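Local coordinates for protein methyltransferase FkbM (Methylobacillus flagellatus KT, PDB 2PY6) that probably transfers methyl groups to a substrate that is not established, at residues Gln175-Arg180 with Asp375-Thr380. Numbering follows the deposited sequence.
Sequences QTLAQR and DLLDLT
Leu-177 enters a recess formed by Leu-376, Leu-377 and Thr-380, an apolar helix-helix contact. It joins helix 171-180 to helix 375-386, which follows strand 364-368 of a sheet whose strand order, 3-2-1-4-5-7-6 with 404-408 antiparallel, fits the class I (Rossmann-like) methyltransferase fold. The axes of the two short segments approach to 10.7 Å at 61°. Leu-177 is central: it takes part in all three residue contacts and contributes 85 of the 168 Å² buried between the segments. Its CG lies anti to the backbone N (chi1 -179°), which carries both methyls across. CD2 lies 4.0 Å from CB of Leu-376, the side chains crossing at about a right angle. CD1 goes to the other end, 3.9 Å from CG2 of Thr-380, the side chains meeting obliquely. CD2 of Leu-377 lies beside CB of Leu-177, 4.2 Å away, and as near to its CD2. Leu-190 of helix 184-199 touches both Leu-177 and Leu-376. A serine in place of Thr-380 would lack CG2 and would probably leave a gap beside CD1 of Leu-177. OG1 of Thr-380 turns back onto its own helix, donating to O of Leu-376 at 2.8 Å (C=O...OG1 angle 163°), and that carbonyl oxygen lies 3.8 Å from CD2 of Leu-177.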
loop_
_atom_site.group_PDB
_atom_site.type_symbol
_atom_site.label_atom_id
_atom_site.label_comp_id
_atom_site.label_asym_id
_atom_site.label_seq_id
_atom_site.Cartn_x
_atom_site.Cartn_y
_atom_site.Cartn_z
ATOM N N GLN A 175 8.952 -24.861 39.602
ATOM C CA GLN A 175 9.932 -25.938 39.464
ATOM C C GLN A 175 9.230 -27.291 39.347
ATOM O O GLN A 175 9.673 -28.168 38.600
ATOM C CB GLN A 175 10.896 -25.937 40.651
ATOM C CG GLN A 175 11.728 -24.680 40.722
ATOM C CD GLN A 175 12.732 -24.724 41.844
ATOM O OE1 GLN A 175 12.372 -24.769 43.032
ATOM N NE2 GLN A 175 14.010 -24.696 41.480
ATOM N N THR A 176 8.145 -27.449 40.108
ATOM C CA THR A 176 7.297 -28.640 40.036
ATOM C C THR A 176 6.626 -28.761 38.654
ATOM O O THR A 176 6.584 -29.846 38.104
ATOM C CB THR A 176 6.260 -28.696 41.187
ATOM O OG1 THR A 176 6.947 -28.757 42.435
ATOM C CG2 THR A 176 5.375 -29.908 41.066
ATOM N N LEU A 177 6.106 -27.667 38.100
ATOM C CA LEU A 177 5.587 -27.701 36.730
ATOM C C LEU A 177 6.686 -28.136 35.735
ATOM O O LEU A 177 6.451 -28.988 34.893
ATOM C CB LEU A 177 5.020 -26.347 36.329
ATOM C CG LEU A 177 4.398 -26.194 34.943
ATOM C CD1 LEU A 177 3.335 -27.251 34.701
ATOM C CD2 LEU A 177 3.797 -24.798 34.779
ATOM N N ALA A 178 7.879 -27.545 35.833
ATOM C CA ALA A 178 8.993 -27.895 34.941
ATOM C C ALA A 178 9.255 -29.417 34.896
ATOM O O ALA A 178 9.475 -30.005 33.821
ATOM C CB ALA A 178 10.243 -27.166 35.390
ATOM N N GLN A 179 9.245 -30.040 36.081
ATOM C CA GLN A 179 9.463 -31.480 36.235
ATOM C C GLN A 179 8.328 -32.312 35.624
ATOM O O GLN A 179 8.540 -33.445 35.243
ATOM C CB GLN A 179 9.621 -31.857 37.729
ATOM C CG GLN A 179 10.771 -31.166 38.464
ATOM C CD GLN A 179 10.597 -31.213 39.997
ATOM O OE1 GLN A 179 9.830 -32.039 40.530
ATOM N NE2 GLN A 179 11.306 -30.326 40.702
ATOM N N ARG A 180 7.128 -31.751 35.532
ATOM C CA ARG A 180 5.955 -32.467 35.003
ATOM C C ARG A 180 5.834 -32.429 33.458
ATOM O O ARG A 180 5.117 -33.231 32.863
ATOM C CB ARG A 180 4.690 -31.884 35.667
ATOM C CG ARG A 180 3.362 -32.648 35.459
ATOM C CD ARG A 180 3.440 -34.154 35.796
ATOM N NE ARG A 180 2.143 -34.858 35.707
ATOM C CZ ARG A 180 1.562 -35.247 34.562
ATOM N NH1 ARG A 180 2.139 -35.003 33.379
ATOM N NH2 ARG A 180 0.392 -35.895 34.601
ATOM N N ASP A 375 -1.982 -18.523 35.558
ATOM C CA ASP A 375 -2.586 -19.540 34.720
ATOM C C ASP A 375 -1.767 -20.806 34.408
ATOM O O ASP A 375 -2.349 -21.860 34.381
ATOM C CB ASP A 375 -3.198 -18.924 33.460
ATOM C CG ASP A 375 -4.606 -18.360 33.715
ATOM O OD1 ASP A 375 -5.226 -18.576 34.811
ATOM O OD2 ASP A 375 -5.114 -17.738 32.788
ATOM N N LEU A 376 -0.455 -20.715 34.246
ATOM C CA LEU A 376 0.356 -21.893 33.969
ATOM C C LEU A 376 0.216 -22.913 35.083
ATOM O O LEU A 376 0.106 -24.118 34.829
ATOM C CB LEU A 376 1.822 -21.515 33.766
ATOM C CG LEU A 376 2.192 -20.884 32.414
ATOM C CD1 LEU A 376 3.498 -20.137 32.520
ATOM C CD2 LEU A 376 2.252 -21.980 31.335
ATOM N N LEU A 377 0.153 -22.433 36.321
ATOM C CA LEU A 377 0.004 -23.330 37.455
ATOM C C LEU A 377 -1.449 -23.698 37.679
ATOM O O LEU A 377 -1.783 -24.854 37.783
ATOM C CB LEU A 377 0.569 -22.670 38.721
ATOM C CG LEU A 377 2.063 -22.398 38.670
ATOM C CD1 LEU A 377 2.452 -21.480 39.794
ATOM C CD2 LEU A 377 2.848 -23.691 38.706
ATOM N N ASP A 378 -2.324 -22.711 37.719
ATOM C CA ASP A 378 -3.742 -22.949 38.032
ATOM C C ASP A 378 -4.515 -23.835 37.066
ATOM O O ASP A 378 -5.255 -24.691 37.483
ATOM C CB ASP A 378 -4.455 -21.616 38.171
ATOM C CG ASP A 378 -4.002 -20.838 39.419
ATOM O OD1 ASP A 378 -3.192 -21.355 40.226
ATOM O OD2 ASP A 378 -4.467 -19.695 39.597
ATOM N N LEU A 379 -4.344 -23.600 35.779
ATOM C CA LEU A 379 -5.020 -24.373 34.770
ATOM C C LEU A 379 -4.490 -25.801 34.737
ATOM O O LEU A 379 -5.268 -26.728 34.674
ATOM C CB LEU A 379 -4.878 -23.705 33.395
ATOM C CG LEU A 379 -5.373 -22.253 33.269
ATOM C CD1 LEU A 379 -5.069 -21.720 31.906
ATOM C CD2 LEU A 379 -6.862 -22.117 33.517
ATOM N N THR A 380 -3.170 -25.972 34.792
ATOM C CA THR A 380 -2.547 -27.298 34.787
ATOM C C THR A 380 -2.998 -28.104 36.011
ATOM O O THR A 380 -3.404 -29.279 35.884
ATOM C CB THR A 380 -0.998 -27.195 34.777
ATOM O OG1 THR A 380 -0.556 -26.509 33.604
ATOM C CG2 THR A 380 -0.374 -28.544 34.751
#